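Local coordinates for protein endo-1,4-beta-xylanase (Pseudoalteromonas haloplanktis, PDB 1H12) that hydrolyses internal beta-1,4 linkages of xylan as a cold-adapted family 8 glycoside hydrolase, and probably cleaves related beta-glucans as well, at residues P6-Y12 / A293-A298; Q80-T85 / Y148-L153; L251-L255 / N273-E279. All coordinates share one frame; numbering follows the deposited sequence.

Contact 1: residues P6-Y12 / A293-A298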
ATOM      1  N   PRO A   6       6.114   3.071  21.568  1.00 15.56           N
ATOM      2  CA  PRO A   6       4.759   3.035  21.001  1.00 15.40           C
ATOM      3  C   PRO A   6       3.861   2.146  21.782  1.00 15.67           C
ATOM      4  O   PRO A   6       4.245   1.069  22.219  1.00 16.22           O
ATOM      5  CB  PRO A   6       5.005   2.541  19.592  1.00 15.25           C
ATOM      6  CG  PRO A   6       6.264   1.759  19.677  1.00 15.80           C
ATOM      7  CD  PRO A   6       7.164   2.628  20.634  1.00 15.46           C
ATOM      8  N   SER A   7       2.610   2.590  21.954  1.00 15.42           N
ATOM      9  CA  SER A   7       1.635   1.838  22.719  1.00 15.93           C
ATOM     10  C   SER A   7       1.289   0.493  22.170  1.00 15.41           C
ATOM     11  O   SER A   7       1.212   0.314  20.963  1.00 14.09           O
ATOM     12  CB  SER A   7       0.360   2.659  22.866  1.00 18.49           C
ATOM     13  OG  SER A   7      -0.557   1.986  23.734  1.00 19.12           O
ATOM     14  N   SER A   8       1.047  -0.483  23.062  1.00 15.34           N
ATOM     15  CA  SER A   8       0.508  -1.786  22.683  1.00 16.16           C
ATOM     16  C   SER A   8      -0.960  -1.700  22.351  1.00 15.55           C
ATOM     17  O   SER A   8      -1.518  -2.669  21.896  1.00 18.14           O
ATOM     18  CB  SER A   8       0.709  -2.800  23.789  1.00 18.84           C
ATOM     19  OG  SER A   8       0.089  -2.369  24.964  1.00 21.85           O
ATOM     20  N   VAL A   9      -1.588  -0.592  22.637  1.00 15.76           N
ATOM     21  CA  VAL A   9      -3.011  -0.360  22.307  1.00 16.14           C
ATOM     22  C   VAL A   9      -3.035   0.525  21.085  1.00 15.52           C
ATOM     23  O   VAL A   9      -2.458   1.606  21.073  1.00 16.78           O
ATOM     24  CB  VAL A   9      -3.774   0.350  23.445  1.00 17.72           C
ATOM     25  CG1 VAL A   9      -5.199   0.629  23.107  1.00 18.16           C
ATOM     26  CG2 VAL A   9      -3.731  -0.516  24.722  1.00 21.89           C
ATOM     27  N   GLY A  10      -3.711   0.060  20.063  1.00 14.71           N
ATOM     28  CA  GLY A  10      -3.764   0.825  18.804  1.00 14.41           C
ATOM     29  C   GLY A  10      -4.725   2.009  18.814  1.00 12.52           C
ATOM     30  O   GLY A  10      -5.690   2.058  19.598  1.00 13.34           O
ATOM     31  N   ALA A  11      -4.499   2.913  17.888  1.00 11.52           N
ATOM     32  CA  ALA A  11      -5.368   4.058  17.663  1.00 11.77           C
ATOM     33  C   ALA A  11      -6.779   3.630  17.286  1.00 11.61           C
ATOM     34  O   ALA A  11      -7.743   4.352  17.615  1.00 13.06           O
ATOM     35  CB  ALA A  11      -4.778   4.912  16.551  1.00 12.07           C
ATOM     36  N   TYR A  12      -6.929   2.519  16.638  1.00 11.60           N
ATOM     37  CA  TYR A  12      -8.296   2.027  16.299  1.00 12.54           C
ATOM     38  C   TYR A  12      -9.101   1.771  17.553  1.00 13.36           C
ATOM     39  O   TYR A  12     -10.325   2.047  17.554  1.00 16.76           O
ATOM     40  CB  TYR A  12      -8.193   0.800  15.387  1.00 11.70           C
ATOM     41  CG  TYR A  12      -9.455   0.312  14.766  1.00 11.11           C
ATOM     42  CD1 TYR A  12     -10.501   1.152  14.417  1.00 11.02           C
ATOM     43  CD2 TYR A  12      -9.579  -1.007  14.471  1.00 11.07           C
ATOM     44  CE1 TYR A  12     -11.651   0.645  13.769  1.00 10.57           C
ATOM     45  CE2 TYR A  12     -10.711  -1.514  13.843  1.00 11.77           C
ATOM     46  CZ  TYR A  12     -11.739  -0.678  13.486  1.00 10.47           C
ATOM     47  OH  TYR A  12     -12.860  -1.232  12.886  1.00 11.17           O
ATOM     48  N   ALA A 293       1.238  -1.333  13.729  1.00  8.42           N
ATOM     49  CA  ALA A 293       1.583  -0.953  15.085  1.00  8.92           C
ATOM     50  C   ALA A 293       0.773   0.255  15.561  1.00  8.89           C
ATOM     51  O   ALA A 293       0.285   0.303  16.678  1.00  9.72           O
ATOM     52  CB  ALA A 293       3.080  -0.658  15.164  1.00  9.51           C
ATOM     53  N   HIS A 294       0.681   1.275  14.710  1.00  8.52           N
ATOM     54  CA  HIS A 294      -0.053   2.494  15.042  1.00  9.25           C
ATOM     55  C   HIS A 294      -1.517   2.192  15.265  1.00  9.24           C
ATOM     56  O   HIS A 294      -2.118   2.573  16.290  1.00 10.44           O
ATOM     57  CB  HIS A 294       0.129   3.517  13.916  1.00  9.05           C
ATOM     58  CG  HIS A 294      -0.446   4.845  14.231  1.00  8.99           C
ATOM     59  ND1 HIS A 294      -0.806   5.751  13.257  1.00  9.65           N
ATOM     60  CD2 HIS A 294      -0.707   5.457  15.412  1.00  9.95           C
ATOM     61  CE1 HIS A 294      -1.262   6.858  13.845  1.00 10.58           C
ATOM     62  NE2 HIS A 294      -1.218   6.707  15.166  1.00 11.12           N
ATOM     63  N   LEU A 295      -2.151   1.514  14.305  1.00  9.10           N
ATOM     64  CA  LEU A 295      -3.594   1.312  14.342  1.00  9.77           C
ATOM     65  C   LEU A 295      -4.020   0.238  15.323  1.00  9.57           C
ATOM     66  O   LEU A 295      -5.097   0.396  15.913  1.00 10.90           O
ATOM     67  CB  LEU A 295      -4.106   0.981  12.926  1.00  9.45           C
ATOM     68  CG  LEU A 295      -4.461   2.164  12.065  1.00 10.28           C
ATOM     69  CD1 LEU A 295      -5.767   2.835  12.520  1.00 10.49           C
ATOM     70  CD2 LEU A 295      -3.335   3.195  11.965  1.00 11.02           C
ATOM     71  N   MET A 296      -3.279  -0.854  15.455  1.00  9.86           N
ATOM     72  CA  MET A 296      -3.685  -1.995  16.247  1.00 10.03           C
ATOM     73  C   MET A 296      -2.769  -2.301  17.434  1.00 10.65           C
ATOM     74  O   MET A 296      -3.129  -3.211  18.213  1.00 12.35           O
ATOM     75  CB  MET A 296      -3.856  -3.211  15.392  1.00 10.37           C
ATOM     76  CG  MET A 296      -5.068  -3.160  14.545  1.00 13.90           C
ATOM     77  SD  MET A 296      -6.551  -2.929  15.174  1.00 29.55           S
ATOM     78  CE  MET A 296      -6.670  -3.393  15.756  1.00  4.10           C
ATOM     79  N   GLY A 297      -1.686  -1.558  17.602  1.00 10.66           N
ATOM     80  CA  GLY A 297      -0.809  -1.688  18.759  1.00 12.01           C
ATOM     81  C   GLY A 297       0.523  -2.329  18.400  1.00 10.82           C
ATOM     82  O   GLY A 297       0.613  -3.225  17.569  1.00 11.82           O
ATOM     83  N   ALA A 298       1.590  -1.811  19.011  1.00 12.47           N
ATOM     84  CA  ALA A 298       2.928  -2.295  18.759  1.00 12.16           C
ATOM     85  C   ALA A 298       3.251  -3.453  19.679  1.00 12.57           C
ATOM     86  O   ALA A 298       3.160  -3.331  20.917  1.00 15.68           O
ATOM     87  CB  ALA A 298       3.921  -1.182  18.974  1.00 13.07           C
TER
HETATM   88  O   HOH W   1       4.325  -1.688  22.787  1.00 20.62           O
HETATM   89  O   HOH W   2       1.191   1.964  18.761  1.00 13.93           O
HETATM   90  O   HOH W   3      -5.144  -2.346  19.974  1.00 24.20           O

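Contact 2: residues Q80-T85 / Y148-L153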
ATOM      1  N   GLN A  80      -4.533   3.253  -8.327  1.00  6.63           N
ATOM      2  CA  GLN A  80      -5.935   3.684  -8.304  1.00  6.37           C
ATOM      3  C   GLN A  80      -6.484   3.599  -6.876  1.00  6.41           C
ATOM      4  O   GLN A  80      -7.113   4.537  -6.369  1.00  7.06           O
ATOM      5  CB  GLN A  80      -6.741   2.854  -9.265  1.00  7.43           C
ATOM      6  CG  GLN A  80      -8.120   3.433  -9.611  1.00  8.09           C
ATOM      7  CD  GLN A  80      -7.994   4.558 -10.692  1.00 29.89           C
ATOM      8  OE1 GLN A  80      -9.157   5.060 -11.029  1.00 10.53           O
ATOM      9  NE2 GLN A  80      -6.940   4.917 -11.065  1.00 49.77           N
ATOM     10  N   SER A  81      -6.263   2.433  -6.237  1.00  6.44           N
ATOM     11  CA  SER A  81      -6.776   2.184  -4.917  1.00  6.70           C
ATOM     12  C   SER A  81      -6.096   3.030  -3.852  1.00  6.73           C
ATOM     13  O   SER A  81      -6.741   3.483  -2.890  1.00  7.14           O
ATOM     14  CB  SER A  81      -6.652   0.686  -4.609  1.00  7.20           C
ATOM     15  OG  SER A  81      -5.308   0.293  -4.347  1.00  8.27           O
ATOM     16  N   TRP A  82      -4.814   3.288  -4.012  1.00  6.71           N
ATOM     17  CA  TRP A  82      -4.071   4.171  -3.133  1.00  7.09           C
ATOM     18  C   TRP A  82      -4.598   5.582  -3.252  1.00  7.17           C
ATOM     19  O   TRP A  82      -4.760   6.295  -2.234  1.00  7.74           O
ATOM     20  CB  TRP A  82      -2.573   4.105  -3.407  1.00  6.99           C
ATOM     21  CG  TRP A  82      -1.939   2.787  -3.137  1.00  7.03           C
ATOM     22  CD1 TRP A  82      -2.373   1.825  -2.280  1.00  7.81           C
ATOM     23  CD2 TRP A  82      -0.750   2.267  -3.741  1.00  7.19           C
ATOM     24  NE1 TRP A  82      -1.516   0.747  -2.316  1.00  8.61           N
ATOM     25  CE2 TRP A  82      -0.524   0.986  -3.192  1.00  7.94           C
ATOM     26  CE3 TRP A  82       0.128   2.724  -4.727  1.00  8.21           C
ATOM     27  CZ2 TRP A  82       0.535   0.184  -3.575  1.00  8.95           C
ATOM     28  CZ3 TRP A  82       1.173   1.931  -5.116  1.00  9.62           C
ATOM     29  CH2 TRP A  82       1.380   0.682  -4.526  1.00 10.13           C
ATOM     30  N   GLY A  83      -4.891   6.022  -4.473  1.00  6.93           N
ATOM     31  CA  GLY A  83      -5.450   7.355  -4.668  1.00  7.27           C
ATOM     32  C   GLY A  83      -6.813   7.521  -4.022  1.00  6.92           C
ATOM     33  O   GLY A  83      -7.097   8.551  -3.423  1.00  7.44           O
ATOM     34  N   MET A  84      -7.665   6.506  -4.137  1.00  7.08           N
ATOM     35  CA  MET A  84      -8.945   6.541  -3.435  1.00  6.80           C
ATOM     36  C   MET A  84      -8.761   6.618  -1.925  1.00  6.73           C
ATOM     37  O   MET A  84      -9.486   7.333  -1.217  1.00  7.36           O
ATOM     38  CB  MET A  84      -9.781   5.302  -3.794  1.00  6.90           C
ATOM     39  CG  MET A  84     -10.393   5.363  -5.197  1.00  7.01           C
ATOM     40  SD  MET A  84     -11.031   3.789  -5.764  1.00  7.53           S
ATOM     41  CE  MET A  84     -12.208   3.407  -4.453  1.00  8.47           C
ATOM     42  N   THR A  85      -7.807   5.866  -1.410  1.00  6.62           N
ATOM     43  CA  THR A  85      -7.529   5.862   0.006  1.00  6.77           C
ATOM     44  C   THR A  85      -7.101   7.253   0.480  1.00  6.86           C
ATOM     45  O   THR A  85      -7.572   7.761   1.488  1.00  7.75           O
ATOM     46  CB  THR A  85      -6.510   4.779   0.341  1.00  7.25           C
ATOM     47  OG1 THR A  85      -7.021   3.508  -0.031  1.00  7.62           O
ATOM     48  CG2 THR A  85      -6.209   4.735   1.822  1.00  8.52           C
ATOM     49  N   TYR A 148      -7.053  -2.515  -0.860  1.00  6.60           N
ATOM     50  CA  TYR A 148      -7.196  -1.079  -0.661  1.00  6.40           C
ATOM     51  C   TYR A 148      -8.538  -0.573  -1.170  1.00  6.35           C
ATOM     52  O   TYR A 148      -9.114   0.337  -0.569  1.00  6.85           O
ATOM     53  CB  TYR A 148      -6.035  -0.298  -1.264  1.00  6.44           C
ATOM     54  CG  TYR A 148      -4.835  -0.115  -0.371  1.00  6.65           C
ATOM     55  CD1 TYR A 148      -4.755   0.983   0.463  1.00  7.00           C
ATOM     56  CD2 TYR A 148      -3.785  -1.018  -0.366  1.00  6.68           C
ATOM     57  CE1 TYR A 148      -3.642   1.225   1.214  1.00  7.33           C
ATOM     58  CE2 TYR A 148      -2.668  -0.804   0.437  1.00  7.20           C
ATOM     59  CZ  TYR A 148      -2.604   0.340   1.219  1.00  6.97           C
ATOM     60  OH  TYR A 148      -1.495   0.623   1.986  1.00  8.60           O
ATOM     61  N   PHE A 149      -9.070  -1.116  -2.292  1.00  6.36           N
ATOM     62  CA  PHE A 149     -10.366  -0.679  -2.730  1.00  6.52           C
ATOM     63  C   PHE A 149     -11.412  -0.941  -1.656  1.00  6.33           C
ATOM     64  O   PHE A 149     -12.254  -0.086  -1.357  1.00  7.20           O
ATOM     65  CB  PHE A 149     -10.839  -1.389  -4.018  1.00  6.82           C
ATOM     66  CG  PHE A 149     -10.172  -0.992  -5.326  1.00  7.14           C
ATOM     67  CD1 PHE A 149      -9.987   0.341  -5.682  1.00  7.34           C
ATOM     68  CD2 PHE A 149      -9.832  -1.947  -6.259  1.00  7.58           C
ATOM     69  CE1 PHE A 149      -9.475   0.682  -6.902  1.00  7.51           C
ATOM     70  CE2 PHE A 149      -9.319  -1.600  -7.494  1.00  7.67           C
ATOM     71  CZ  PHE A 149      -9.137  -0.270  -7.809  1.00  7.29           C
ATOM     72  N   ALA A 150     -11.400  -2.168  -1.089  1.00  6.60           N
ATOM     73  CA  ALA A 150     -12.383  -2.490  -0.047  1.00  6.89           C
ATOM     74  C   ALA A 150     -12.250  -1.566   1.143  1.00  6.75           C
ATOM     75  O   ALA A 150     -13.241  -1.061   1.681  1.00  7.45           O
ATOM     76  CB  ALA A 150     -12.211  -3.927   0.383  1.00  7.75           C
ATOM     77  N   PHE A 151     -11.013  -1.361   1.580  1.00  6.65           N
ATOM     78  CA  PHE A 151     -10.723  -0.459   2.687  1.00  6.74           C
ATOM     79  C   PHE A 151     -11.271   0.949   2.398  1.00  6.71           C
ATOM     80  O   PHE A 151     -11.961   1.561   3.223  1.00  7.15           O
ATOM     81  CB  PHE A 151      -9.222  -0.425   2.942  1.00  7.22           C
ATOM     82  CG  PHE A 151      -8.823   0.509   4.040  1.00  6.93           C
ATOM     83  CD1 PHE A 151      -9.035   0.202   5.389  1.00  7.47           C
ATOM     84  CD2 PHE A 151      -8.220   1.716   3.749  1.00  7.48           C
ATOM     85  CE1 PHE A 151      -8.716   1.060   6.389  1.00  7.83           C
ATOM     86  CE2 PHE A 151      -7.861   2.593   4.739  1.00  7.91           C
ATOM     87  CZ  PHE A 151      -8.119   2.272   6.078  1.00  8.18           C
ATOM     88  N   ALA A 152     -10.913   1.495   1.246  1.00  6.85           N
ATOM     89  CA  ALA A 152     -11.317   2.829   0.913  1.00  6.84           C
ATOM     90  C   ALA A 152     -12.825   2.986   0.811  1.00  6.75           C
ATOM     91  O   ALA A 152     -13.400   3.977   1.288  1.00  7.29           O
ATOM     92  CB  ALA A 152     -10.630   3.243  -0.395  1.00  8.00           C
ATOM     93  N   LEU A 153     -13.504   2.006   0.212  1.00  7.24           N
ATOM     94  CA  LEU A 153     -14.951   2.019   0.057  1.00  7.09           C
ATOM     95  C   LEU A 153     -15.682   1.950   1.402  1.00  7.55           C
ATOM     96  O   LEU A 153     -16.698   2.634   1.612  1.00  7.67           O
ATOM     97  CB  LEU A 153     -15.389   0.911  -0.884  1.00  7.66           C
ATOM     98  CG  LEU A 153     -15.033   1.140  -2.353  1.00  7.28           C
ATOM     99  CD1 LEU A 153     -15.075  -0.184  -3.102  1.00  8.47           C
ATOM    100  CD2 LEU A 153     -15.952   2.161  -3.013  1.00  8.23           C
TER

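Contact 3: residues L251-L255 / N273-E279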
ATOM      1  N   LEU A 251      15.971  -7.662   5.741  1.00  8.53           N
ATOM      2  CA  LEU A 251      15.007  -7.028   4.835  1.00  7.87           C
ATOM      3  C   LEU A 251      14.016  -8.059   4.349  1.00  7.74           C
ATOM      4  O   LEU A 251      14.382  -9.166   3.931  1.00  8.15           O
ATOM      5  CB  LEU A 251      15.696  -6.344   3.638  1.00  8.47           C
ATOM      6  CG  LEU A 251      16.541  -5.142   3.958  1.00  9.20           C
ATOM      7  CD1 LEU A 251      17.167  -4.596   2.686  1.00  9.54           C
ATOM      8  CD2 LEU A 251      15.718  -4.053   4.671  1.00 10.16           C
ATOM      9  N   PRO A 252      12.719  -7.697   4.341  1.00  7.79           N
ATOM     10  CA  PRO A 252      11.710  -8.573   3.792  1.00  7.51           C
ATOM     11  C   PRO A 252      11.818  -8.645   2.267  1.00  7.73           C
ATOM     12  O   PRO A 252      12.483  -7.805   1.652  1.00  8.32           O
ATOM     13  CB  PRO A 252      10.417  -7.906   4.243  1.00  8.33           C
ATOM     14  CG  PRO A 252      10.769  -6.431   4.201  1.00  8.53           C
ATOM     15  CD  PRO A 252      12.204  -6.362   4.695  1.00  7.63           C
ATOM     16  N   THR A 253      11.141  -9.641   1.678  1.00  7.72           N
ATOM     17  CA  THR A 253      11.314  -9.941   0.267  1.00  7.51           C
ATOM     18  C   THR A 253      10.014  -9.777  -0.525  1.00  7.25           C
ATOM     19  O   THR A 253       8.919  -9.687   0.036  1.00  7.76           O
ATOM     20  CB  THR A 253      11.942 -11.312   0.044  1.00  7.59           C
ATOM     21  OG1 THR A 253      11.036 -12.360   0.397  1.00  8.95           O
ATOM     22  CG2 THR A 253      13.197 -11.471   0.885  1.00  9.50           C
ATOM     23  N   PHE A 254      10.176  -9.758  -1.831  1.00  6.91           N
ATOM     24  CA  PHE A 254       9.099  -9.665  -2.803  1.00  7.38           C
ATOM     25  C   PHE A 254       8.036 -10.747  -2.607  1.00  6.99           C
ATOM     26  O   PHE A 254       6.850 -10.473  -2.485  1.00  7.54           O
ATOM     27  CB  PHE A 254       9.750  -9.716  -4.199  1.00  7.48           C
ATOM     28  CG  PHE A 254       8.820  -9.851  -5.357  1.00  7.60           C
ATOM     29  CD1 PHE A 254       7.531  -9.324  -5.374  1.00  8.56           C
ATOM     30  CD2 PHE A 254       9.256 -10.527  -6.498  1.00  8.98           C
ATOM     31  CE1 PHE A 254       6.709  -9.493  -6.503  1.00 10.34           C
ATOM     32  CE2 PHE A 254       8.454 -10.704  -7.610  1.00  9.29           C
ATOM     33  CZ  PHE A 254       7.192 -10.201  -7.601  1.00 10.28           C
ATOM     34  N   LEU A 255       8.481 -12.015  -2.608  1.00  7.34           N
ATOM     35  CA  LEU A 255       7.600 -13.156  -2.547  1.00  7.33           C
ATOM     36  C   LEU A 255       7.974 -14.064  -1.385  1.00  7.88           C
ATOM     37  O   LEU A 255       9.140 -14.174  -1.000  1.00  8.54           O
ATOM     38  CB  LEU A 255       7.643 -13.972  -3.853  1.00  8.51           C
ATOM     39  CG  LEU A 255       7.088 -13.244  -5.070  1.00  8.30           C
ATOM     40  CD1 LEU A 255       7.320 -14.058  -6.318  1.00  9.86           C
ATOM     41  CD2 LEU A 255       5.602 -12.921  -4.917  1.00  9.86           C
ATOM     42  N   ASN A 273      11.044 -10.221 -11.080  1.00 13.69           N
ATOM     43  CA  ASN A 273      12.308 -10.176 -10.315  1.00 13.04           C
ATOM     44  C   ASN A 273      12.384 -11.435  -9.493  1.00 10.57           C
ATOM     45  O   ASN A 273      11.329 -11.988  -9.148  1.00 10.47           O
ATOM     46  CB  ASN A 273      12.242  -8.913  -9.307  1.00 13.89           C
ATOM     47  CG  ASN A 273      12.274  -7.656  -9.989  1.00 16.90           C
ATOM     48  OD1 ASN A 273      13.245  -7.371 -10.763  1.00 20.76           O
ATOM     49  ND2 ASN A 273      11.258  -6.904  -9.820  1.00 18.86           N
ATOM     50  N   PRO A 274      13.589 -11.817  -9.061  1.00  9.75           N
ATOM     51  CA  PRO A 274      13.721 -12.942  -8.129  1.00  9.89           C
ATOM     52  C   PRO A 274      12.897 -12.745  -6.878  1.00  8.77           C
ATOM     53  O   PRO A 274      12.735 -11.626  -6.370  1.00  8.71           O
ATOM     54  CB  PRO A 274      15.210 -12.993  -7.829  1.00 10.67           C
ATOM     55  CG  PRO A 274      15.825 -12.406  -9.075  1.00 11.77           C
ATOM     56  CD  PRO A 274      14.891 -11.284  -9.443  1.00 11.24           C
ATOM     57  N   GLY A 275      12.385 -13.851  -6.344  1.00  8.51           N
ATOM     58  CA  GLY A 275      11.516 -13.756  -5.180  1.00  8.80           C
ATOM     59  C   GLY A 275      12.122 -13.227  -3.906  1.00  7.88           C
ATOM     60  O   GLY A 275      11.415 -12.664  -3.072  1.00  8.35           O
ATOM     61  N   GLN A 276      13.438 -13.377  -3.794  1.00  8.81           N
ATOM     62  CA  GLN A 276      14.130 -13.021  -2.559  1.00  8.57           C
ATOM     63  C   GLN A 276      14.647 -11.613  -2.596  1.00  9.26           C
ATOM     64  O   GLN A 276      15.279 -11.152  -1.624  1.00 10.23           O
ATOM     65  CB  GLN A 276      15.272 -13.995  -2.215  1.00 10.26           C
ATOM     66  CG  GLN A 276      16.591 -13.782  -2.961  1.00 11.60           C
ATOM     67  CD  GLN A 276      16.624 -14.237  -4.361  1.00 11.40           C
ATOM     68  OE1 GLN A 276      15.651 -14.823  -4.873  1.00 11.24           O
ATOM     69  NE2 GLN A 276      17.751 -14.065  -5.018  1.00 17.16           N
ATOM     70  N   TRP A 277      14.397 -10.876  -3.664  1.00  8.65           N
ATOM     71  CA  TRP A 277      14.807  -9.481  -3.652  1.00  8.76           C
ATOM     72  C   TRP A 277      13.933  -8.658  -2.728  1.00  8.05           C
ATOM     73  O   TRP A 277      12.715  -8.798  -2.708  1.00  8.47           O
ATOM     74  CB  TRP A 277      14.650  -8.866  -5.059  1.00  9.67           C
ATOM     75  CG  TRP A 277      15.744  -9.201  -6.006  1.00 10.35           C
ATOM     76  CD1 TRP A 277      16.709 -10.144  -5.866  1.00 12.12           C
ATOM     77  CD2 TRP A 277      16.020  -8.540  -7.239  1.00 11.83           C
ATOM     78  NE1 TRP A 277      17.563 -10.104  -6.944  1.00 13.94           N
ATOM     79  CE2 TRP A 277      17.169  -9.112  -7.772  1.00 14.43           C
ATOM     80  CE3 TRP A 277      15.403  -7.538  -7.923  1.00 13.32           C
ATOM     81  CZ2 TRP A 277      17.745  -8.689  -8.967  1.00 17.65           C
ATOM     82  CZ3 TRP A 277      15.996  -7.090  -9.124  1.00 17.65           C
ATOM     83  CH2 TRP A 277      17.152  -7.694  -9.587  1.00 17.97           C
ATOM     84  N   TYR A 278      14.597  -7.763  -1.981  1.00  8.58           N
ATOM     85  CA  TYR A 278      13.962  -6.593  -1.427  1.00  8.10           C
ATOM     86  C   TYR A 278      13.914  -5.611  -2.562  1.00  8.55           C
ATOM     87  O   TYR A 278      14.951  -5.071  -2.987  1.00  9.00           O
ATOM     88  CB  TYR A 278      14.752  -6.059  -0.227  1.00  8.87           C
ATOM     89  CG  TYR A 278      14.354  -4.691   0.252  1.00  7.67           C
ATOM     90  CD1 TYR A 278      13.342  -4.507   1.160  1.00  7.85           C
ATOM     91  CD2 TYR A 278      14.983  -3.569  -0.229  1.00  8.36           C
ATOM     92  CE1 TYR A 278      13.004  -3.224   1.605  1.00  7.80           C
ATOM     93  CE2 TYR A 278      14.666  -2.319   0.198  1.00  8.77           C
ATOM     94  CZ  TYR A 278      13.682  -2.122   1.129  1.00  8.08           C
ATOM     95  OH  TYR A 278      13.391  -0.838   1.553  1.00  8.47           O
ATOM     96  N   GLU A 279      12.740  -5.403  -3.121  1.00  8.86           N
ATOM     97  CA  GLU A 279      12.532  -4.556  -4.282  1.00  9.24           C
ATOM     98  C   GLU A 279      11.316  -3.669  -4.034  1.00  9.11           C
ATOM     99  O   GLU A 279      10.935  -3.397  -2.898  1.00  8.82           O
ATOM    100  CB  GLU A 279      12.511  -5.396  -5.573  1.00  9.72           C
ATOM    101  CG  GLU A 279      11.573  -6.569  -5.558  1.00  9.35           C
ATOM    102  CD  GLU A 279      10.175  -6.242  -5.053  1.00  9.00           C
ATOM    103  OE1 GLU A 279       9.260  -5.910  -5.851  1.00 10.18           O
ATOM    104  OE2 GLU A 279      10.034  -6.264  -3.794  1.00  8.81           O
TER

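Contact 1: residues P6-Y12 / A293-A298
Ala11 and Tyr12, the first turn of helix 11-14, dock on the last carbonyls of helix 283-296, the tight part of the contact. Ala11 N donates to His294 O at 2.9 Å, nearly straight (177°) and in the carbonyl plane; Tyr12 N reaches a lone pair of Leu295 O, also at 2.9 Å. Gly10, at the N-cap, brings its CA to 3.2 Å from Leu295 O, and a beta carbon there would point into that oxygen and the Met296 backbone. With CG anti to the backbone N (chi1 -170°), the Tyr12 ring runs off beside Met296, and its hydroxyl bonds to Asn401 and Asn214. Met296 SD lies at the ring edge, but the modelled end of that side chain is distorted, which makes this sulfur contact doubtful.

The other end is looser and wetter. Ser7 and Ser8 are exposed, and Ala298 N to Ser7 O (2.9 Å) is the direct bond there. One water joins Ser7 O to Ala293 O (2.8 Å each); beside the tight part a second joins Gly10 N to Met296 O.

The partly positive start of helix 11-14 thus meets the partly negative end of helix 283-296, which would probably be favourable.

Contact 2: residues Q80-T85 / Y148-L153
Tyr148 projects from helix 143-160 onto helix 77-89 and can be followed outward atom by atom. Tyr148 CB rests 3.2 Å from Ser81 OG, a hydroxyl whose hydrogen bond goes to Glu78 O. From there chi1 of -87° swings the ring across the pyrrole edge of Trp82. Tyr148 CG faces Trp82 CD1, which stands over the middle of the ring and is also near Tyr148 CE1; Tyr148 CE2 is 3.4 Å from Trp82 NE1, and the same edge of Trp82 covers Tyr148 CZ. The planes are 84° apart, a T-shaped stack with tryptophan as the edge and tyrosine as the face. On the rim, Tyr148 CD1 meets Thr85 OG1 in the ring plane at 3.4 Å. Thr85 OG1 donates to Ser81 O at 2.9 Å, approaching from the opposite face of the carbonyl to Thr85 N. Cutting Tyr148 back to alanine would remove the ring, and the indole edge would probably lose its aromatic face, with a gap beside Thr85 OG1.

Phe149 takes up the adjoining side: Ser81 CB sits over its face, 3.8 Å from the ring centroid, while Met84 SD approaches the edge, 3.6 Å from Phe149 CD1, as a Met-aromatic contact. Ala152 CB packs against Thr85 OG1 at 3.6 Å.

The helix segments run almost alongside, at 19° with axes 8.5 Å apart, and every touching residue is buried. Near-parallel helices packed deep in the chain, with helix 93-107 intervening in sequence, are consistent with the (alpha/alpha)6 barrel of family 8 enzymes.

Contact 3: residues L251-L255 / N273-E279
Trp277 O receives the shortest polar bond of the contact, from Phe254 N at 2.9 Å. The bond is bent, with the donor tilted from the carbonyl plane, and Thr253 CA adds a weaker CA-H...O approach to the same oxygen. The next residue, Leu255, brings its N to a lone pair of Gly275 O, two residues before Trp277, at 3.0 Å and almost straight (170°). Gly275 belongs to the type I turn from Pro274 to Trp277, so the two bonds fasten both the turn and its exit to the 251-255 loop. Thr253 OG1 braces that loop, donating to Leu255 O at 3.0 Å from above the carbonyl plane.

Phe254 is the main side chain here. Holding CG anti to the backbone N (chi1 171°) sends its ring toward the 273-279 segment, where Asn273 O and Pro274 O meet the ring edge in plane, Asn273 O at 3.5 Å from Phe254 CE2. Leu255 CG stands over one face. The Glu279 carboxylate plane is 27° from the ring, and Glu279 OE2 is 3.5 Å from Phe254 CB; Glu279 OE1 and OE2 accept from Asp281 N and Ala282 N, respectively.

At the far end Leu251 CD1 sits over the Tyr278 face, 3.9 Å from the ring centroid, in a CH-pi contact, and the Tyr278 hydroxyl bonds to Gln344. Pro252 O lies at the edge of this ring, 3.4 Å from Tyr278 CD1. Strand 277-278 pairs with strand 329-330 at the edge of a small antiparallel sheet; the contact ties the 251-255 loop to it, with the Tyr278 side chain about 12 Å from bound xylose.

Backbone hydrogen bonds satisfy Trp277 O and Gly275 O, while Asn273 O and Pro274 O merely line the Phe254 edge; Pro252 O is buried with no hydrogen-bond partner in the model, and the C-H edge beside it probably compensates only in part.

How the contacts relate
Starting from the N terminus, residues 6-12 open the longest loop, which contact 1 closes 280 residues later by tying the N-terminal segment to the end of helix 283-296. Contacts 2 and 3 both form within that span, one after the other. Contact 2 closes first, pairing helices 77-89 and 143-160 across 62 residues; contact 3 then closes a short loop of 17 residues, joining 251-255 to strand 277-278 and the turn before it. None of the loops cross. Strand 277-278 is followed by helix 283-296 after a short connection, so the chain passes from contact 3 to contact 1. The three do not touch: the nearest atoms of contacts 1 and 2 are about 7 Å apart.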